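Local coordinates for alpha-L-arabinosidase (Xanthomonas axonopodis pv. citri, PDB 6D25), which probably releases arabinofuranosyl side groups from arabinoxylans, including internal di-substituted units, as a trimeric GH51 arabinofuranosidase, at residues A[284-296]-A[419-431]. Residues are numbered along the deposited sequence; the frame is centred on the assembly and turned at random.
Sequences DEAAWIQTLSRTL and YRHGDTQVPAVHG
Ile289, His421 and Tyr419 bury the most surface where helix 285-312 of the parallel-stranded barrel lies on the hairpin of strands 407-421 and 424-435 in the C-terminal beta domain. Ile289 is the apolar centre: with CG1 anti to the backbone N and the chain extended, CD1 descends over one face of Tyr419, 3.8 Å from the ring centroid and 17° off its normal, a CH-pi contact. Behind it, Ile289 CG1 lies 3.8 Å from Thr424 CG2 and 4.0 Å from Val426 CG2.

A polar contact lies at the edge of the same ring. Tyr419 OH donates to the anti lone pair of Glu285 OE2 at 2.6 Å, with carboxylate and ring planes only 25° apart. The same Glu285 chain overlies His421: CG sits 3.8 Å above the ring centroid, and the carboxylate stacks at 13° to the ring. Water 1 connects Arg420 O and His421 ND1 (2.7 Å from ND1), while water 2 joins His421 NE2 to Ala286 N.

At the far end Leu296 CD1 meets Pro427 CD at 3.8 Å. An apolar core, flanked by a hydrogen bond and water bridges at the Glu285 end, thus joins the two domains, and the carboxylate would be expected to stabilise positive charge on His421, should the ring be protonated.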
loop_
_atom_site.group_PDB
_atom_site.type_symbol
_atom_site.label_atom_id
_atom_site.label_comp_id
_atom_site.label_asym_id
_atom_site.label_seq_id
_atom_site.Cartn_x
_atom_site.Cartn_y
_atom_site.Cartn_z
ATOM N N ASP A 284 -14.573 24.495 -38.878
ATOM C CA ASP A 284 -15.088 24.262 -40.209
ATOM C C ASP A 284 -15.700 22.850 -40.278
ATOM O O ASP A 284 -15.776 22.117 -39.269
ATOM C CB ASP A 284 -14.001 24.475 -41.259
ATOM C CG ASP A 284 -12.817 23.522 -41.162
ATOM O OD1 ASP A 284 -12.888 22.502 -40.423
ATOM O OD2 ASP A 284 -11.800 23.855 -41.806
ATOM N N GLU A 285 -16.137 22.452 -41.464
ATOM C CA GLU A 285 -16.869 21.203 -41.599
ATOM C C GLU A 285 -15.939 20.020 -41.311
ATOM O O GLU A 285 -16.419 19.008 -40.794
ATOM C CB GLU A 285 -17.483 21.083 -42.986
ATOM C CG GLU A 285 -18.352 19.855 -43.168
ATOM C CD GLU A 285 -19.174 19.835 -44.450
ATOM O OE1 GLU A 285 -19.051 20.819 -45.258
ATOM O OE2 GLU A 285 -19.893 18.828 -44.701
ATOM N N ALA A 286 -14.654 20.125 -41.688
ATOM C CA ALA A 286 -13.670 19.047 -41.397
ATOM C C ALA A 286 -13.608 18.767 -39.882
ATOM O O ALA A 286 -13.640 17.610 -39.470
ATOM C CB ALA A 286 -12.305 19.414 -41.953
ATOM N N ALA A 287 -13.562 19.822 -39.063
ATOM C CA ALA A 287 -13.493 19.669 -37.620
ATOM C C ALA A 287 -14.817 19.126 -37.057
ATOM O O ALA A 287 -14.825 18.386 -36.071
ATOM C CB ALA A 287 -13.145 20.993 -36.979
ATOM N N TRP A 288 -15.931 19.521 -37.676
ATOM C CA TRP A 288 -17.276 19.015 -37.330
ATOM C C TRP A 288 -17.319 17.494 -37.488
ATOM O O TRP A 288 -17.586 16.752 -36.518
ATOM C CB TRP A 288 -18.308 19.709 -38.221
ATOM C CG TRP A 288 -19.693 19.151 -38.228
ATOM C CD1 TRP A 288 -20.184 18.235 -39.111
ATOM C CD2 TRP A 288 -20.792 19.526 -37.372
ATOM N NE1 TRP A 288 -21.504 17.995 -38.854
ATOM C CE2 TRP A 288 -21.901 18.746 -37.776
ATOM C CE3 TRP A 288 -20.946 20.401 -36.292
ATOM C CZ2 TRP A 288 -23.150 18.845 -37.159
ATOM C CZ3 TRP A 288 -22.179 20.501 -35.673
ATOM C CH2 TRP A 288 -23.270 19.720 -36.102
ATOM N N ILE A 289 -17.028 17.024 -38.712
ATOM C CA ILE A 289 -17.185 15.598 -38.968
ATOM C C ILE A 289 -16.134 14.804 -38.184
ATOM O O ILE A 289 -16.439 13.693 -37.732
ATOM C CB ILE A 289 -17.151 15.281 -40.476
ATOM C CG1 ILE A 289 -17.730 13.880 -40.735
ATOM C CG2 ILE A 289 -15.752 15.463 -41.039
ATOM C CD1 ILE A 289 -17.880 13.533 -42.189
ATOM N N GLN A 290 -14.926 15.353 -37.999
ATOM C CA GLN A 290 -13.898 14.663 -37.228
ATOM C C GLN A 290 -14.383 14.446 -35.774
ATOM O O GLN A 290 -14.156 13.392 -35.208
ATOM C CB GLN A 290 -12.557 15.409 -37.232
ATOM C CG GLN A 290 -11.414 14.495 -36.740
ATOM C CD GLN A 290 -10.311 15.046 -35.854
ATOM O OE1 GLN A 290 -9.778 14.300 -34.995
ATOM N NE2 GLN A 290 -9.920 16.312 -36.090
ATOM N N THR A 291 -15.012 15.454 -35.189
ATOM C CA THR A 291 -15.512 15.346 -33.829
ATOM C C THR A 291 -16.581 14.246 -33.725
ATOM O O THR A 291 -16.562 13.427 -32.805
ATOM C CB THR A 291 -16.077 16.691 -33.346
ATOM O OG1 THR A 291 -15.072 17.684 -33.478
ATOM C CG2 THR A 291 -16.551 16.635 -31.924
ATOM N N LEU A 292 -17.522 14.226 -34.670
ATOM C CA LEU A 292 -18.578 13.251 -34.624
ATOM C C LEU A 292 -18.027 11.837 -34.884
ATOM O O LEU A 292 -18.467 10.869 -34.272
ATOM C CB LEU A 292 -19.676 13.642 -35.628
ATOM C CG LEU A 292 -20.322 15.008 -35.402
ATOM C CD1 LEU A 292 -21.483 15.225 -36.367
ATOM C CD2 LEU A 292 -20.789 15.163 -33.947
ATOM N N SER A 293 -17.078 11.719 -35.811
ATOM C CA SER A 293 -16.419 10.447 -36.083
ATOM C C SER A 293 -15.754 9.920 -34.804
ATOM O O SER A 293 -15.920 8.735 -34.413
ATOM C CB SER A 293 -15.422 10.594 -37.183
ATOM O OG SER A 293 -14.819 9.349 -37.490
ATOM N N ARG A 294 -15.014 10.779 -34.134
ATOM C CA ARG A 294 -14.360 10.382 -32.902
ATOM C C ARG A 294 -15.378 9.995 -31.827
ATOM O O ARG A 294 -15.119 9.043 -31.081
ATOM C CB ARG A 294 -13.418 11.477 -32.398
ATOM C CG ARG A 294 -12.076 11.428 -33.113
ATOM C CD ARG A 294 -11.168 12.560 -32.720
ATOM N NE ARG A 294 -9.826 12.456 -33.300
ATOM C CZ ARG A 294 -8.781 11.922 -32.666
ATOM N NH1 ARG A 294 -7.625 11.850 -33.296
ATOM N NH2 ARG A 294 -8.897 11.487 -31.412
ATOM N N THR A 295 -16.501 10.696 -31.728
ATOM C CA THR A 295 -17.422 10.387 -30.624
ATOM C C THR A 295 -18.056 9.003 -30.856
ATOM O O THR A 295 -18.332 8.272 -29.916
ATOM C CB THR A 295 -18.436 11.510 -30.381
ATOM O OG1 THR A 295 -18.732 11.564 -28.976
ATOM C CG2 THR A 295 -19.730 11.296 -31.124
ATOM N N LEU A 296 -18.258 8.648 -32.125
ATOM C CA LEU A 296 -18.940 7.401 -32.464
ATOM C C LEU A 296 -18.100 6.155 -32.113
ATOM O O LEU A 296 -18.645 5.045 -32.028
ATOM C CB LEU A 296 -19.299 7.415 -33.950
ATOM C CG LEU A 296 -20.531 8.265 -34.292
ATOM C CD1 LEU A 296 -20.653 8.418 -35.803
ATOM C CD2 LEU A 296 -21.778 7.628 -33.764
ATOM N N TYR A 419 -22.461 10.100 -44.593
ATOM C CA TYR A 419 -22.065 11.481 -44.769
ATOM C C TYR A 419 -20.536 11.511 -44.867
ATOM O O TYR A 419 -19.866 11.044 -43.937
ATOM C CB TYR A 419 -22.559 12.309 -43.583
ATOM C CG TYR A 419 -21.891 13.644 -43.345
ATOM C CD1 TYR A 419 -21.579 14.514 -44.392
ATOM C CD2 TYR A 419 -21.636 14.067 -42.056
ATOM C CE1 TYR A 419 -20.997 15.748 -44.146
ATOM C CE2 TYR A 419 -21.053 15.289 -41.789
ATOM C CZ TYR A 419 -20.754 16.143 -42.838
ATOM O OH TYR A 419 -20.203 17.355 -42.538
ATOM N N ARG A 420 -20.014 12.016 -45.981
ATOM C CA ARG A 420 -18.562 12.007 -46.206
ATOM C C ARG A 420 -18.087 13.443 -46.423
ATOM O O ARG A 420 -18.719 14.204 -47.142
ATOM C CB ARG A 420 -18.163 11.239 -47.472
ATOM C CG ARG A 420 -18.823 9.882 -47.628
ATOM C CD ARG A 420 -18.108 9.046 -48.703
ATOM N NE ARG A 420 -18.305 7.620 -48.468
ATOM C CZ ARG A 420 -19.324 6.921 -48.943
ATOM N NH1 ARG A 420 -19.608 5.723 -48.446
ATOM N NH2 ARG A 420 -20.080 7.465 -49.881
ATOM N N HIS A 421 -16.972 13.782 -45.813
ATOM C CA HIS A 421 -16.319 15.042 -46.053
ATOM C C HIS A 421 -14.823 14.795 -45.959
ATOM O O HIS A 421 -14.354 14.302 -44.944
ATOM C CB HIS A 421 -16.802 16.113 -45.065
ATOM C CG HIS A 421 -16.262 17.465 -45.359
ATOM N ND1 HIS A 421 -16.767 18.250 -46.375
ATOM C CD2 HIS A 421 -15.241 18.151 -44.807
ATOM C CE1 HIS A 421 -16.079 19.382 -46.437
ATOM N NE2 HIS A 421 -15.140 19.344 -45.487
ATOM N N GLY A 422 -14.116 15.089 -47.036
ATOM C CA GLY A 422 -12.706 14.695 -47.150
ATOM C C GLY A 422 -12.525 13.201 -46.972
ATOM O O GLY A 422 -13.241 12.434 -47.595
ATOM N N ASP A 423 -11.609 12.794 -46.118
ATOM C CA ASP A 423 -11.307 11.368 -45.950
ATOM C C ASP A 423 -12.098 10.782 -44.761
ATOM O O ASP A 423 -11.769 9.694 -44.317
ATOM C CB ASP A 423 -9.807 11.144 -45.755
ATOM C CG ASP A 423 -9.004 11.246 -47.054
ATOM O OD1 ASP A 423 -9.579 11.383 -48.182
ATOM O OD2 ASP A 423 -7.760 11.130 -46.947
ATOM N N THR A 424 -13.112 11.474 -44.252
ATOM C CA THR A 424 -13.881 10.991 -43.092
ATOM C C THR A 424 -15.318 10.683 -43.505
ATOM O O THR A 424 -15.903 11.408 -44.310
ATOM C CB THR A 424 -13.865 12.027 -41.962
ATOM O OG1 THR A 424 -12.493 12.197 -41.625
ATOM C CG2 THR A 424 -14.621 11.621 -40.721
ATOM N N GLN A 425 -15.858 9.585 -42.968
ATOM C CA GLN A 425 -17.255 9.268 -43.173
ATOM C C GLN A 425 -17.890 8.837 -41.854
ATOM O O GLN A 425 -17.262 8.201 -41.021
ATOM C CB GLN A 425 -17.470 8.215 -44.258
ATOM C CG GLN A 425 -16.888 6.853 -43.998
ATOM C CD GLN A 425 -17.198 5.964 -45.192
ATOM O OE1 GLN A 425 -17.260 6.408 -46.357
ATOM N NE2 GLN A 425 -17.472 4.705 -44.905
ATOM N N VAL A 426 -19.151 9.228 -41.713
ATOM C CA VAL A 426 -20.020 8.843 -40.594
ATOM C C VAL A 426 -21.404 8.529 -41.159
ATOM O O VAL A 426 -21.710 8.920 -42.266
ATOM C CB VAL A 426 -20.091 9.964 -39.551
ATOM C CG1 VAL A 426 -18.728 10.240 -38.937
ATOM C CG2 VAL A 426 -20.691 11.246 -40.127
ATOM N N PRO A 427 -22.246 7.835 -40.393
ATOM C CA PRO A 427 -23.641 7.697 -40.830
ATOM C C PRO A 427 -24.294 9.081 -40.985
ATOM O O PRO A 427 -24.095 9.935 -40.133
ATOM C CB PRO A 427 -24.334 6.848 -39.738
ATOM C CG PRO A 427 -23.408 6.946 -38.547
ATOM C CD PRO A 427 -22.021 7.078 -39.139
ATOM N N ALA A 428 -25.053 9.286 -42.070
ATOM C CA ALA A 428 -25.736 10.534 -42.280
ATOM C C ALA A 428 -26.757 10.781 -41.145
ATOM O O ALA A 428 -26.887 11.900 -40.665
ATOM C CB ALA A 428 -26.407 10.543 -43.620
ATOM N N VAL A 429 -27.484 9.731 -40.761
ATOM C CA VAL A 429 -28.493 9.831 -39.711
ATOM C C VAL A 429 -28.290 8.687 -38.728
ATOM O O VAL A 429 -27.950 7.551 -39.101
ATOM C CB VAL A 429 -29.917 9.809 -40.299
ATOM C CG1 VAL A 429 -31.004 9.769 -39.224
ATOM C CG2 VAL A 429 -30.153 11.006 -41.230
ATOM N N HIS A 430 -28.489 9.034 -37.467
ATOM C CA HIS A 430 -28.350 8.119 -36.355
ATOM C C HIS A 430 -29.559 8.317 -35.439
ATOM O O HIS A 430 -30.115 9.411 -35.390
ATOM C CB HIS A 430 -27.051 8.462 -35.603
ATOM C CG HIS A 430 -26.527 7.394 -34.715
ATOM N ND1 HIS A 430 -26.974 7.228 -33.406
ATOM C CD2 HIS A 430 -25.548 6.484 -34.910
ATOM C CE1 HIS A 430 -26.287 6.246 -32.846
ATOM N NE2 HIS A 430 -25.416 5.757 -33.738
ATOM N N GLY A 431 -29.977 7.270 -34.724
ATOM C CA GLY A 431 -31.169 7.445 -33.878
ATOM C C GLY A 431 -31.335 6.324 -32.875
ATOM O O GLY A 431 -30.505 5.420 -32.824
HETATM O O HOH W 1 -18.947 17.094 -47.440
HETATM O O HOH W 2 -13.777 21.664 -44.143
HETATM O O HOH W 3 -16.038 7.592 -38.718
#